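Local coordinates for protein methylmalonyl-CoA carboxyltransferase 12S subunit (Propionibacterium freudenreichii, PDB 1ON3) that transfers the carboxyl group of methylmalonyl-CoA to the biotin of the 1.3S subunit, as the hexameric core of transcarboxylase, at residues E[254-262]-E[356-364]; E[331-342]-E[364-374]. One frame throughout, in Å; residues are numbered along the deposited sequence.

Two routes by which distant parts of one chain come together are illustrated here. Following helix 241-253, the chain enters the linker 254-262, the first half of contact 1, and then builds strands 305-308, 316-323 and 326-333. The last of these runs into 331-342, the first half of contact 2. Helix 344-359 follows; its last turn and the loop after it, 356-364, close contact 1 over 93 intervening residues. Strand 364-370 then closes contact 2 over only 21, mostly helical. The closures therefore cross rather than nest, and they share Leu364. Contact 1 ties the linker to the helix end; contact 2 pairs neighbouring strands of the sheet and the loops beyond them. The centres of the two contacts lie about 24 Å apart.

Contact 1 (E[254-262]-E[356-364]); sequences FLPQNNTEE and FCDSFNIPL
Asn361 reaches across to the 258-261 turn with its side-chain amide and spends both N-H groups of ND2 on backbone carbonyls. Asn361 ND2 lies 3.0 Å from Asn259 O, along a nearly straight bond (169° at the hydrogen), and 2.9 Å from Glu261 O. Both acceptors lie in or close to the amide plane, yet each carbonyl is approached from well above its own plane. This double grip limits rotation of the amide. The turn itself is type I, and Asn258 OD1 accepts from Thr260 N at 2.9 Å in the carbonyl plane, an Asx turn. Other polar ends have partners beyond the two segments: Asn258 ND2 with Gly130 O, Asn259 ND2 with Gly166 O and with Ala515 O of a second subunit, and Glu262 OE1 in a salt bridge with Arg326.

Beside these bonds lies an apolar seam. Pro256 CG sits 3.7 Å from Phe360 CB, the two side chains crossing at about a right angle. Next to this pair, Leu255 CD2 meets the Phe356 ring at its edge, 3.6 Å from CE2, and also packs on Ile362 CD1. With CG anti to its backbone N (chi1 177°), Phe356 swings its ring toward that leucine.

Asn361, at positive phi, is the C-prime residue of a Schellman motif closed by Ile362 N on Cys357 O (2.9 Å): a cap ending helix 344-359, whose C-prime side chain also holds the segment following helix 241-253.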
ATOM      1  N   PHE E 254      -6.799  23.274  20.733  1.00 12.32           N
ATOM      2  CA  PHE E 254      -7.807  22.766  19.798  1.00 15.01           C
ATOM      3  C   PHE E 254      -7.203  21.810  18.776  1.00 16.05           C
ATOM      4  O   PHE E 254      -7.928  21.139  18.029  1.00 13.43           O
ATOM      5  CB  PHE E 254      -8.465  23.911  18.999  1.00 15.47           C
ATOM      6  CG  PHE E 254      -9.357  24.807  19.817  1.00 12.55           C
ATOM      7  CD1 PHE E 254      -8.876  26.015  20.324  1.00 11.30           C
ATOM      8  CD2 PHE E 254     -10.672  24.436  20.085  1.00 12.06           C
ATOM      9  CE1 PHE E 254      -9.693  26.843  21.095  1.00 16.27           C
ATOM     10  CE2 PHE E 254     -11.500  25.245  20.845  1.00 10.51           C
ATOM     11  CZ  PHE E 254     -11.006  26.465  21.360  1.00 12.88           C
ATOM     12  N   LEU E 255      -5.877  21.735  18.748  1.00 14.03           N
ATOM     13  CA  LEU E 255      -5.197  20.928  17.744  1.00 12.45           C
ATOM     14  C   LEU E 255      -4.594  19.600  18.159  1.00  9.70           C
ATOM     15  O   LEU E 255      -4.145  19.419  19.288  1.00 12.56           O
ATOM     16  CB  LEU E 255      -4.074  21.759  17.088  1.00  8.97           C
ATOM     17  CG  LEU E 255      -4.406  23.226  16.777  1.00 12.00           C
ATOM     18  CD1 LEU E 255      -3.163  23.959  16.229  1.00 10.55           C
ATOM     19  CD2 LEU E 255      -5.546  23.274  15.767  1.00  8.89           C
ATOM     20  N   PRO E 256      -4.571  18.650  17.226  1.00  9.95           N
ATOM     21  CA  PRO E 256      -3.990  17.333  17.492  1.00 12.23           C
ATOM     22  C   PRO E 256      -2.464  17.510  17.428  1.00 12.36           C
ATOM     23  O   PRO E 256      -1.974  18.569  17.013  1.00 12.57           O
ATOM     24  CB  PRO E 256      -4.502  16.503  16.329  1.00 12.75           C
ATOM     25  CG  PRO E 256      -4.534  17.526  15.196  1.00 10.19           C
ATOM     26  CD  PRO E 256      -5.154  18.713  15.871  1.00 11.74           C
ATOM     27  N   GLN E 257      -1.721  16.494  17.858  1.00 10.26           N
ATOM     28  CA  GLN E 257      -0.267  16.539  17.802  1.00 11.31           C
ATOM     29  C   GLN E 257       0.224  16.514  16.360  1.00 12.40           C
ATOM     30  O   GLN E 257       1.208  17.180  16.014  1.00 10.07           O
ATOM     31  CB  GLN E 257       0.321  15.335  18.525  1.00 13.80           C
ATOM     32  CG  GLN E 257       0.223  15.403  20.026  1.00 14.94           C
ATOM     33  CD  GLN E 257       1.061  16.533  20.589  1.00 13.13           C
ATOM     34  OE1 GLN E 257       0.578  17.650  20.771  1.00 12.15           O
ATOM     35  NE2 GLN E 257       2.336  16.250  20.847  1.00 15.74           N
ATOM     36  N   ASN E 258      -0.456  15.729  15.525  1.00 11.67           N
ATOM     37  CA  ASN E 258      -0.088  15.572  14.120  1.00 10.97           C
ATOM     38  C   ASN E 258      -1.300  15.108  13.314  1.00 11.68           C
ATOM     39  O   ASN E 258      -2.383  14.916  13.874  1.00 11.76           O
ATOM     40  CB  ASN E 258       1.060  14.563  13.992  1.00  9.49           C
ATOM     41  CG  ASN E 258       0.721  13.225  14.603  1.00 11.61           C
ATOM     42  OD1 ASN E 258      -0.113  12.501  14.084  1.00 12.62           O
ATOM     43  ND2 ASN E 258       1.368  12.892  15.722  1.00 12.83           N
ATOM     44  N   ASN E 259      -1.125  14.917  12.012  1.00  9.58           N
ATOM     45  CA  ASN E 259      -2.255  14.547  11.168  1.00 11.41           C
ATOM     46  C   ASN E 259      -2.800  13.120  11.276  1.00 12.84           C
ATOM     47  O   ASN E 259      -3.733  12.772  10.555  1.00 12.75           O
ATOM     48  CB  ASN E 259      -1.956  14.877   9.696  1.00 13.34           C
ATOM     49  CG  ASN E 259      -0.895  13.976   9.085  1.00 17.93           C
ATOM     50  OD1 ASN E 259      -0.420  13.046   9.717  1.00 16.09           O
ATOM     51  ND2 ASN E 259      -0.528  14.252   7.836  1.00 16.61           N
ATOM     52  N   THR E 260      -2.231  12.293  12.156  1.00 10.91           N
ATOM     53  CA  THR E 260      -2.719  10.923  12.301  1.00  9.76           C
ATOM     54  C   THR E 260      -3.710  10.830  13.468  1.00 12.84           C
ATOM     55  O   THR E 260      -4.281   9.763  13.714  1.00 15.13           O
ATOM     56  CB  THR E 260      -1.572   9.907  12.584  1.00 15.43           C
ATOM     57  OG1 THR E 260      -0.986  10.194  13.858  1.00 11.63           O
ATOM     58  CG2 THR E 260      -0.492   9.988  11.518  1.00 14.15           C
ATOM     59  N   GLU E 261      -3.928  11.944  14.164  1.00  9.56           N
ATOM     60  CA  GLU E 261      -4.830  11.973  15.326  1.00 14.46           C
ATOM     61  C   GLU E 261      -5.885  13.091  15.273  1.00 15.17           C
ATOM     62  O   GLU E 261      -5.755  14.060  14.525  1.00 15.77           O
ATOM     63  CB  GLU E 261      -4.002  12.178  16.605  1.00 15.81           C
ATOM     64  CG  GLU E 261      -2.927  11.125  16.850  1.00 22.83           C
ATOM     65  CD  GLU E 261      -1.770  11.646  17.695  1.00 27.40           C
ATOM     66  OE1 GLU E 261      -1.973  12.587  18.498  1.00 27.92           O
ATOM     67  OE2 GLU E 261      -0.652  11.102  17.562  1.00 35.77           O
ATOM     68  N   GLU E 262      -6.932  12.949  16.078  1.00 16.06           N
ATOM     69  CA  GLU E 262      -7.946  13.991  16.178  1.00 17.08           C
ATOM     70  C   GLU E 262      -7.567  14.615  17.509  1.00 19.95           C
ATOM     71  O   GLU E 262      -7.005  13.927  18.371  1.00 19.77           O
ATOM     72  CB  GLU E 262      -9.354  13.399  16.247  1.00 22.57           C
ATOM     73  CG  GLU E 262     -10.441  14.460  16.292  1.00 23.95           C
ATOM     74  CD  GLU E 262     -11.839  13.882  16.153  1.00 28.39           C
ATOM     75  OE1 GLU E 262     -12.807  14.680  16.136  1.00 23.23           O
ATOM     76  OE2 GLU E 262     -11.962  12.638  16.058  1.00 26.08           O
ATOM     77  N   PHE E 356      -7.123  23.999   6.553  1.00 10.03           N
ATOM     78  CA  PHE E 356      -6.385  23.654   7.765  1.00  8.38           C
ATOM     79  C   PHE E 356      -7.132  22.607   8.603  1.00 11.35           C
ATOM     80  O   PHE E 356      -6.555  21.600   9.012  1.00  9.53           O
ATOM     81  CB  PHE E 356      -6.143  24.882   8.648  1.00  6.63           C
ATOM     82  CG  PHE E 356      -5.456  24.545   9.933  1.00 10.63           C
ATOM     83  CD1 PHE E 356      -4.075  24.331   9.960  1.00  9.32           C
ATOM     84  CD2 PHE E 356      -6.203  24.300  11.088  1.00  7.28           C
ATOM     85  CE1 PHE E 356      -3.449  23.865  11.122  1.00 10.71           C
ATOM     86  CE2 PHE E 356      -5.591  23.833  12.243  1.00 10.26           C
ATOM     87  CZ  PHE E 356      -4.209  23.613  12.258  1.00  9.60           C
ATOM     88  N   CYS E 357      -8.409  22.866   8.872  1.00  7.64           N
ATOM     89  CA  CYS E 357      -9.215  21.946   9.669  1.00  8.95           C
ATOM     90  C   CYS E 357      -9.216  20.581   9.020  1.00 12.46           C
ATOM     91  O   CYS E 357      -9.054  19.569   9.705  1.00  9.16           O
ATOM     92  CB  CYS E 357     -10.651  22.464   9.832  1.00  9.75           C
ATOM     93  SG  CYS E 357     -10.785  23.889  10.960  1.00 10.86           S
ATOM     94  N   ASP E 358      -9.368  20.545   7.698  1.00  9.45           N
ATOM     95  CA  ASP E 358      -9.365  19.268   7.005  1.00 11.63           C
ATOM     96  C   ASP E 358      -8.033  18.547   7.211  1.00 11.63           C
ATOM     97  O   ASP E 358      -8.013  17.350   7.492  1.00  9.34           O
ATOM     98  CB  ASP E 358      -9.618  19.447   5.503  1.00 13.05           C
ATOM     99  CG  ASP E 358      -9.740  18.118   4.775  1.00 15.67           C
ATOM    100  OD1 ASP E 358      -9.043  17.929   3.757  1.00 11.92           O
ATOM    101  OD2 ASP E 358     -10.532  17.254   5.226  1.00 14.12           O
ATOM    102  N   SER E 359      -6.916  19.269   7.081  1.00 10.52           N
ATOM    103  CA  SER E 359      -5.605  18.657   7.256  1.00  9.43           C
ATOM    104  C   SER E 359      -5.426  17.996   8.602  1.00  8.75           C
ATOM    105  O   SER E 359      -4.801  16.941   8.694  1.00 11.20           O
ATOM    106  CB  SER E 359      -4.482  19.685   7.098  1.00 13.60           C
ATOM    107  OG  SER E 359      -4.271  19.977   5.739  1.00 20.10           O
ATOM    108  N   PHE E 360      -5.962  18.616   9.646  1.00  5.95           N
ATOM    109  CA  PHE E 360      -5.795  18.067  10.981  1.00 10.20           C
ATOM    110  C   PHE E 360      -7.009  17.426  11.634  1.00 12.35           C
ATOM    111  O   PHE E 360      -7.144  17.412  12.862  1.00  9.66           O
ATOM    112  CB  PHE E 360      -5.166  19.120  11.887  1.00 11.52           C
ATOM    113  CG  PHE E 360      -3.755  19.429  11.514  1.00 11.75           C
ATOM    114  CD1 PHE E 360      -3.452  20.540  10.739  1.00 11.26           C
ATOM    115  CD2 PHE E 360      -2.728  18.546  11.850  1.00 11.59           C
ATOM    116  CE1 PHE E 360      -2.151  20.770  10.295  1.00 10.09           C
ATOM    117  CE2 PHE E 360      -1.417  18.773  11.406  1.00 10.85           C
ATOM    118  CZ  PHE E 360      -1.134  19.889  10.627  1.00  9.82           C
ATOM    119  N   ASN E 361      -7.882  16.892  10.788  1.00 11.63           N
ATOM    120  CA  ASN E 361      -9.050  16.141  11.233  1.00 12.08           C
ATOM    121  C   ASN E 361     -10.049  16.818  12.158  1.00 14.10           C
ATOM    122  O   ASN E 361     -10.642  16.165  13.020  1.00 13.28           O
ATOM    123  CB  ASN E 361      -8.546  14.846  11.870  1.00  9.33           C
ATOM    124  CG  ASN E 361      -7.425  14.215  11.065  1.00 10.37           C
ATOM    125  OD1 ASN E 361      -7.590  13.927   9.880  1.00 12.37           O
ATOM    126  ND2 ASN E 361      -6.268  14.007  11.700  1.00 13.19           N
ATOM    127  N   ILE E 362     -10.243  18.119  11.964  1.00 13.18           N
ATOM    128  CA  ILE E 362     -11.176  18.916  12.766  1.00 10.76           C
ATOM    129  C   ILE E 362     -12.479  19.102  11.966  1.00 12.36           C
ATOM    130  O   ILE E 362     -12.467  19.721  10.895  1.00 13.65           O
ATOM    131  CB  ILE E 362     -10.555  20.305  13.055  1.00 10.09           C
ATOM    132  CG1 ILE E 362      -9.259  20.124  13.852  1.00 13.95           C
ATOM    133  CG2 ILE E 362     -11.555  21.215  13.785  1.00 10.86           C
ATOM    134  CD1 ILE E 362      -8.524  21.410  14.136  1.00 13.96           C
ATOM    135  N   PRO E 363     -13.615  18.568  12.463  1.00 12.31           N
ATOM    136  CA  PRO E 363     -14.888  18.720  11.734  1.00  9.05           C
ATOM    137  C   PRO E 363     -15.216  20.187  11.491  1.00 11.47           C
ATOM    138  O   PRO E 363     -14.812  21.057  12.256  1.00 10.76           O
ATOM    139  CB  PRO E 363     -15.915  18.069  12.661  1.00 11.08           C
ATOM    140  CG  PRO E 363     -15.113  17.028  13.381  1.00 10.81           C
ATOM    141  CD  PRO E 363     -13.813  17.779  13.691  1.00 11.65           C
ATOM    142  N   LEU E 364     -15.982  20.432  10.434  1.00  9.61           N
ATOM    143  CA  LEU E 364     -16.374  21.770  10.027  1.00  7.14           C
ATOM    144  C   LEU E 364     -17.875  21.984  10.155  1.00  9.26           C
ATOM    145  O   LEU E 364     -18.675  21.231   9.589  1.00 14.49           O
ATOM    146  CB  LEU E 364     -15.940  22.004   8.572  1.00  9.35           C
ATOM    147  CG  LEU E 364     -14.425  22.241   8.427  1.00  7.69           C
ATOM    148  CD1 LEU E 364     -13.958  21.885   7.033  1.00  9.40           C
ATOM    149  CD2 LEU E 364     -14.105  23.673   8.788  1.00  7.04           C
TER

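Contact 2 (E[331-342]-E[364-374]); sequences VANQPSVMSGCL and LVQLVDVPGFL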
ATOM      1  N   VAL E 331     -17.613  28.069  10.534  1.00  8.60           N
ATOM      2  CA  VAL E 331     -17.541  29.038   9.433  1.00  9.11           C
ATOM      3  C   VAL E 331     -18.967  29.579   9.346  1.00  7.33           C
ATOM      4  O   VAL E 331     -19.906  28.834   9.070  1.00 10.79           O
ATOM      5  CB  VAL E 331     -17.150  28.337   8.114  1.00  8.67           C
ATOM      6  CG1 VAL E 331     -17.002  29.363   6.985  1.00  6.59           C
ATOM      7  CG2 VAL E 331     -15.826  27.578   8.307  1.00 11.89           C
ATOM      8  N   ALA E 332     -19.120  30.877   9.575  1.00 10.28           N
ATOM      9  CA  ALA E 332     -20.438  31.480   9.608  1.00 11.82           C
ATOM     10  C   ALA E 332     -20.503  32.868   8.970  1.00 12.91           C
ATOM     11  O   ALA E 332     -19.610  33.693   9.166  1.00 11.74           O
ATOM     12  CB  ALA E 332     -20.893  31.555  11.073  1.00 13.18           C
ATOM     13  N   ASN E 333     -21.561  33.131   8.210  1.00  8.88           N
ATOM     14  CA  ASN E 333     -21.695  34.454   7.604  1.00 11.63           C
ATOM     15  C   ASN E 333     -22.118  35.450   8.683  1.00  9.64           C
ATOM     16  O   ASN E 333     -22.809  35.085   9.639  1.00 14.00           O
ATOM     17  CB  ASN E 333     -22.724  34.422   6.479  1.00  9.49           C
ATOM     18  CG  ASN E 333     -22.502  33.261   5.531  1.00 14.18           C
ATOM     19  OD1 ASN E 333     -23.252  32.278   5.537  1.00 10.63           O
ATOM     20  ND2 ASN E 333     -21.464  33.364   4.711  1.00 12.67           N
ATOM     21  N   GLN E 334     -21.714  36.708   8.522  1.00 13.66           N
ATOM     22  CA  GLN E 334     -22.024  37.762   9.497  1.00 11.38           C
ATOM     23  C   GLN E 334     -22.981  38.805   8.881  1.00 12.28           C
ATOM     24  O   GLN E 334     -22.536  39.795   8.309  1.00 12.73           O
ATOM     25  CB  GLN E 334     -20.711  38.432   9.933  1.00 12.12           C
ATOM     26  CG  GLN E 334     -20.849  39.506  11.016  1.00  9.83           C
ATOM     27  CD  GLN E 334     -21.411  38.957  12.309  1.00 11.73           C
ATOM     28  OE1 GLN E 334     -22.600  38.652  12.402  1.00 11.93           O
ATOM     29  NE2 GLN E 334     -20.550  38.814  13.318  1.00 12.15           N
ATOM     30  N   PRO E 335     -24.306  38.602   9.022  1.00 14.61           N
ATOM     31  CA  PRO E 335     -25.305  39.521   8.464  1.00 17.21           C
ATOM     32  C   PRO E 335     -25.148  40.985   8.856  1.00 16.94           C
ATOM     33  O   PRO E 335     -25.575  41.876   8.120  1.00 16.54           O
ATOM     34  CB  PRO E 335     -26.630  38.915   8.945  1.00 12.72           C
ATOM     35  CG  PRO E 335     -26.320  37.453   9.009  1.00 13.83           C
ATOM     36  CD  PRO E 335     -24.977  37.486   9.711  1.00 13.57           C
ATOM     37  N   SER E 336     -24.535  41.228  10.008  1.00 13.11           N
ATOM     38  CA  SER E 336     -24.334  42.585  10.484  1.00 19.61           C
ATOM     39  C   SER E 336     -23.205  43.346   9.786  1.00 18.58           C
ATOM     40  O   SER E 336     -22.983  44.519  10.084  1.00 15.24           O
ATOM     41  CB  SER E 336     -24.094  42.564  11.993  1.00 16.99           C
ATOM     42  OG  SER E 336     -23.141  41.569  12.331  1.00 18.19           O
ATOM     43  N   VAL E 337     -22.491  42.690   8.870  1.00 16.48           N
ATOM     44  CA  VAL E 337     -21.402  43.346   8.139  1.00 17.59           C
ATOM     45  C   VAL E 337     -21.555  43.079   6.641  1.00 16.89           C
ATOM     46  O   VAL E 337     -21.490  41.933   6.198  1.00 16.50           O
ATOM     47  CB  VAL E 337     -20.004  42.839   8.593  1.00 18.53           C
ATOM     48  CG1 VAL E 337     -18.921  43.496   7.768  1.00 16.51           C
ATOM     49  CG2 VAL E 337     -19.790  43.137  10.067  1.00 15.57           C
ATOM     50  N   MET E 338     -21.775  44.144   5.872  1.00 17.23           N
ATOM     51  CA  MET E 338     -21.951  44.037   4.433  1.00 15.93           C
ATOM     52  C   MET E 338     -23.042  43.034   4.063  1.00 19.07           C
ATOM     53  O   MET E 338     -22.914  42.316   3.068  1.00 15.19           O
ATOM     54  CB  MET E 338     -20.636  43.621   3.776  1.00 22.44           C
ATOM     55  CG  MET E 338     -19.545  44.682   3.822  1.00 24.95           C
ATOM     56  SD  MET E 338     -18.055  44.116   2.975  1.00 39.86           S
ATOM     57  CE  MET E 338     -17.293  43.243   4.296  1.00 32.74           C
ATOM     58  N   SER E 339     -24.111  43.002   4.862  1.00 15.39           N
ATOM     59  CA  SER E 339     -25.250  42.102   4.647  1.00 17.59           C
ATOM     60  C   SER E 339     -24.874  40.623   4.646  1.00 16.46           C
ATOM     61  O   SER E 339     -25.640  39.769   4.182  1.00 14.52           O
ATOM     62  CB  SER E 339     -25.962  42.437   3.331  1.00 20.17           C
ATOM     63  OG  SER E 339     -26.471  43.764   3.343  1.00 21.20           O
ATOM     64  N   GLY E 340     -23.702  40.308   5.178  1.00 16.33           N
ATOM     65  CA  GLY E 340     -23.289  38.914   5.194  1.00 14.62           C
ATOM     66  C   GLY E 340     -22.797  38.425   3.839  1.00 16.41           C
ATOM     67  O   GLY E 340     -22.576  37.227   3.651  1.00 12.81           O
ATOM     68  N   CYS E 341     -22.633  39.343   2.885  1.00  9.40           N
ATOM     69  CA  CYS E 341     -22.134  38.969   1.565  1.00 12.17           C
ATOM     70  C   CYS E 341     -20.739  38.362   1.656  1.00  7.83           C
ATOM     71  O   CYS E 341     -19.943  38.755   2.513  1.00 11.83           O
ATOM     72  CB  CYS E 341     -22.024  40.191   0.653  1.00 15.10           C
ATOM     73  SG  CYS E 341     -23.592  40.847   0.038  1.00 19.32           S
ATOM     74  N   LEU E 342     -20.454  37.394   0.790  1.00 12.18           N
ATOM     75  CA  LEU E 342     -19.110  36.816   0.728  1.00 11.60           C
ATOM     76  C   LEU E 342     -18.391  37.713  -0.278  1.00 15.95           C
ATOM     77  O   LEU E 342     -19.037  38.267  -1.174  1.00 15.76           O
ATOM     78  CB  LEU E 342     -19.146  35.367   0.205  1.00 10.86           C
ATOM     79  CG  LEU E 342     -19.579  34.314   1.234  1.00  9.39           C
ATOM     80  CD1 LEU E 342     -19.772  32.956   0.546  1.00 10.47           C
ATOM     81  CD2 LEU E 342     -18.527  34.216   2.322  1.00 11.73           C
ATOM     82  N   LEU E 364     -15.982  20.432  10.434  1.00  9.61           N
ATOM     83  CA  LEU E 364     -16.374  21.770  10.027  1.00  7.14           C
ATOM     84  C   LEU E 364     -17.875  21.984  10.155  1.00  9.26           C
ATOM     85  O   LEU E 364     -18.675  21.231   9.589  1.00 14.49           O
ATOM     86  CB  LEU E 364     -15.940  22.004   8.572  1.00  9.35           C
ATOM     87  CG  LEU E 364     -14.425  22.241   8.427  1.00  7.69           C
ATOM     88  CD1 LEU E 364     -13.958  21.885   7.033  1.00  9.40           C
ATOM     89  CD2 LEU E 364     -14.105  23.673   8.788  1.00  7.04           C
ATOM     90  N   VAL E 365     -18.240  23.030  10.883  1.00 11.73           N
ATOM     91  CA  VAL E 365     -19.635  23.380  11.108  1.00 13.89           C
ATOM     92  C   VAL E 365     -19.917  24.745  10.492  1.00 11.08           C
ATOM     93  O   VAL E 365     -19.266  25.739  10.829  1.00 12.88           O
ATOM     94  CB  VAL E 365     -19.952  23.430  12.625  1.00 11.33           C
ATOM     95  CG1 VAL E 365     -21.405  23.865  12.853  1.00 11.76           C
ATOM     96  CG2 VAL E 365     -19.703  22.058  13.245  1.00 10.94           C
ATOM     97  N   GLN E 366     -20.877  24.776   9.576  1.00 12.09           N
ATOM     98  CA  GLN E 366     -21.273  26.010   8.892  1.00 11.38           C
ATOM     99  C   GLN E 366     -22.612  26.545   9.396  1.00 12.77           C
ATOM    100  O   GLN E 366     -23.551  25.771   9.621  1.00 11.74           O
ATOM    101  CB  GLN E 366     -21.415  25.775   7.374  1.00 11.95           C
ATOM    102  CG  GLN E 366     -20.108  25.514   6.608  1.00  8.85           C
ATOM    103  CD  GLN E 366     -19.401  24.249   7.071  1.00 10.41           C
ATOM    104  OE1 GLN E 366     -18.261  24.302   7.532  1.00 10.69           O
ATOM    105  NE2 GLN E 366     -20.078  23.103   6.946  1.00  8.00           N
ATOM    106  N   LEU E 367     -22.684  27.864   9.576  1.00 12.17           N
ATOM    107  CA  LEU E 367     -23.924  28.543   9.971  1.00 14.19           C
ATOM    108  C   LEU E 367     -24.160  29.501   8.800  1.00 13.40           C
ATOM    109  O   LEU E 367     -23.394  30.444   8.587  1.00 11.26           O
ATOM    110  CB  LEU E 367     -23.744  29.306  11.282  1.00 12.21           C
ATOM    111  CG  LEU E 367     -23.362  28.437  12.480  1.00 13.72           C
ATOM    112  CD1 LEU E 367     -23.254  29.338  13.720  1.00 17.33           C
ATOM    113  CD2 LEU E 367     -24.387  27.319  12.690  1.00 12.35           C
ATOM    114  N   VAL E 368     -25.221  29.243   8.041  1.00 13.63           N
ATOM    115  CA  VAL E 368     -25.503  30.005   6.833  1.00 12.96           C
ATOM    116  C   VAL E 368     -26.612  31.058   6.822  1.00 12.57           C
ATOM    117  O   VAL E 368     -27.750  30.799   7.213  1.00 12.99           O
ATOM    118  CB  VAL E 368     -25.772  29.026   5.654  1.00 12.96           C
ATOM    119  CG1 VAL E 368     -25.933  29.801   4.343  1.00 11.93           C
ATOM    120  CG2 VAL E 368     -24.635  28.016   5.533  1.00 17.02           C
ATOM    121  N   ASP E 369     -26.245  32.245   6.347  1.00 12.43           N
ATOM    122  CA  ASP E 369     -27.155  33.370   6.170  1.00 12.45           C
ATOM    123  C   ASP E 369     -26.403  34.278   5.201  1.00 11.08           C
ATOM    124  O   ASP E 369     -25.820  35.281   5.595  1.00 11.84           O
ATOM    125  CB  ASP E 369     -27.421  34.101   7.486  1.00 16.65           C
ATOM    126  CG  ASP E 369     -28.592  35.063   7.377  1.00 23.08           C
ATOM    127  OD1 ASP E 369     -29.053  35.288   6.233  1.00 18.19           O
ATOM    128  OD2 ASP E 369     -29.049  35.594   8.415  1.00 18.01           O
ATOM    129  N   VAL E 370     -26.408  33.902   3.926  1.00 15.52           N
ATOM    130  CA  VAL E 370     -25.671  34.634   2.898  1.00 14.14           C
ATOM    131  C   VAL E 370     -26.561  34.942   1.689  1.00 10.76           C
ATOM    132  O   VAL E 370     -27.157  34.045   1.091  1.00 15.36           O
ATOM    133  CB  VAL E 370     -24.401  33.807   2.483  1.00  9.52           C
ATOM    134  CG1 VAL E 370     -24.813  32.453   1.882  1.00  9.30           C
ATOM    135  CG2 VAL E 370     -23.526  34.609   1.513  1.00 14.02           C
ATOM    136  N   PRO E 371     -26.650  36.217   1.308  1.00 14.53           N
ATOM    137  CA  PRO E 371     -27.483  36.643   0.173  1.00 12.89           C
ATOM    138  C   PRO E 371     -26.822  36.582  -1.199  1.00 14.41           C
ATOM    139  O   PRO E 371     -27.481  36.793  -2.222  1.00 15.85           O
ATOM    140  CB  PRO E 371     -27.852  38.062   0.562  1.00 15.41           C
ATOM    141  CG  PRO E 371     -26.551  38.559   1.108  1.00 13.12           C
ATOM    142  CD  PRO E 371     -26.034  37.389   1.965  1.00 11.27           C
ATOM    143  N   GLY E 372     -25.521  36.315  -1.214  1.00 14.13           N
ATOM    144  CA  GLY E 372     -24.767  36.219  -2.455  1.00 15.77           C
ATOM    145  C   GLY E 372     -23.379  36.800  -2.253  1.00 18.89           C
ATOM    146  O   GLY E 372     -22.966  37.048  -1.109  1.00 14.76           O
ATOM    147  N   PHE E 373     -22.643  36.998  -3.346  1.00 18.54           N
ATOM    148  CA  PHE E 373     -21.327  37.610  -3.251  1.00 15.28           C
ATOM    149  C   PHE E 373     -21.531  39.121  -3.367  1.00 20.71           C
ATOM    150  O   PHE E 373     -22.540  39.593  -3.904  1.00 20.65           O
ATOM    151  CB  PHE E 373     -20.389  37.094  -4.351  1.00 14.98           C
ATOM    152  CG  PHE E 373     -19.970  35.657  -4.160  1.00 14.69           C
ATOM    153  CD1 PHE E 373     -20.737  34.616  -4.677  1.00 15.19           C
ATOM    154  CD2 PHE E 373     -18.834  35.349  -3.420  1.00 15.57           C
ATOM    155  CE1 PHE E 373     -20.378  33.286  -4.455  1.00 15.08           C
ATOM    156  CE2 PHE E 373     -18.463  34.026  -3.189  1.00 15.91           C
ATOM    157  CZ  PHE E 373     -19.242  32.993  -3.711  1.00 17.83           C
ATOM    158  N   LEU E 374     -20.583  39.874  -2.835  1.00 13.94           N
ATOM    159  CA  LEU E 374     -20.643  41.325  -2.840  1.00 15.83           C
ATOM    160  C   LEU E 374     -20.517  41.943  -4.228  1.00 19.19           C
ATOM    161  O   LEU E 374     -19.517  41.740  -4.920  1.00 18.73           O
ATOM    162  CB  LEU E 374     -19.536  41.866  -1.944  1.00 14.16           C
ATOM    163  CG  LEU E 374     -19.381  43.377  -1.837  1.00 13.83           C
ATOM    164  CD1 LEU E 374     -20.574  43.953  -1.058  1.00 14.72           C
ATOM    165  CD2 LEU E 374     -18.061  43.693  -1.117  1.00 14.93           C
TER
HETATM  166  O   HOH W   1     -26.765  37.786   5.601  1.00 21.87           O
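Leu364 opens the pairing by placing CD2 against Val331 CG2, and Val365 O next accepts from Val331 N at 2.9 Å. Gln366 lies beside Val331, the two side chains pointing the same way; its amide is held elsewhere, by Thr404 and Tyr395. Leu367 uses both backbone groups, its N donating to Val331 O and its O accepting from Asn333 N, while its CB packs 3.6 Å from Ala332 CB on the other face of the sheet.

At Asp369 the acceptor is a side chain: Asp369 N donates almost straight (170°) to Asn333 OD1, 3.1 Å away, and chi1 of -48° holds the Asn333 amide beside its own backbone N, turned toward the second strand. The Asp369 carboxylate forms a salt bridge with Arg408 and accepts from Tyr290 OH and the backbone N of Lys409, with Pro335 CG resting 3.4 Å from Asp369 OD2. A water lies within hydrogen-bonding distance of both Asp369 O and Ser339 O.

Val370 covers the Asn333 amide with CB and sends CG2 to Leu342. Pro371 lies against Ser339 O and the sulfur of Cys341. Beyond it the backbones meet again: Gly372 O accepts from Leu342 N at 3.2 Å, and Leu374 N donates to Leu342 O at 2.8 Å. Between these bonds, the Phe373 ring brings CD2 to 3.6 Å from Leu342 CB; it also meets Tyr184 and Ile202 of a second subunit, and the Phe373 side chain is about 6 Å from a bound methylmalonyl-CoA.

The paired strands belong to a beta-alpha-beta unit of the crotonase-like carboxyltransferase fold, connected through helix 344-359; the loop after strand 364-370 comes close to substrate and touches a second subunit, consistent with a site at the subunit interface.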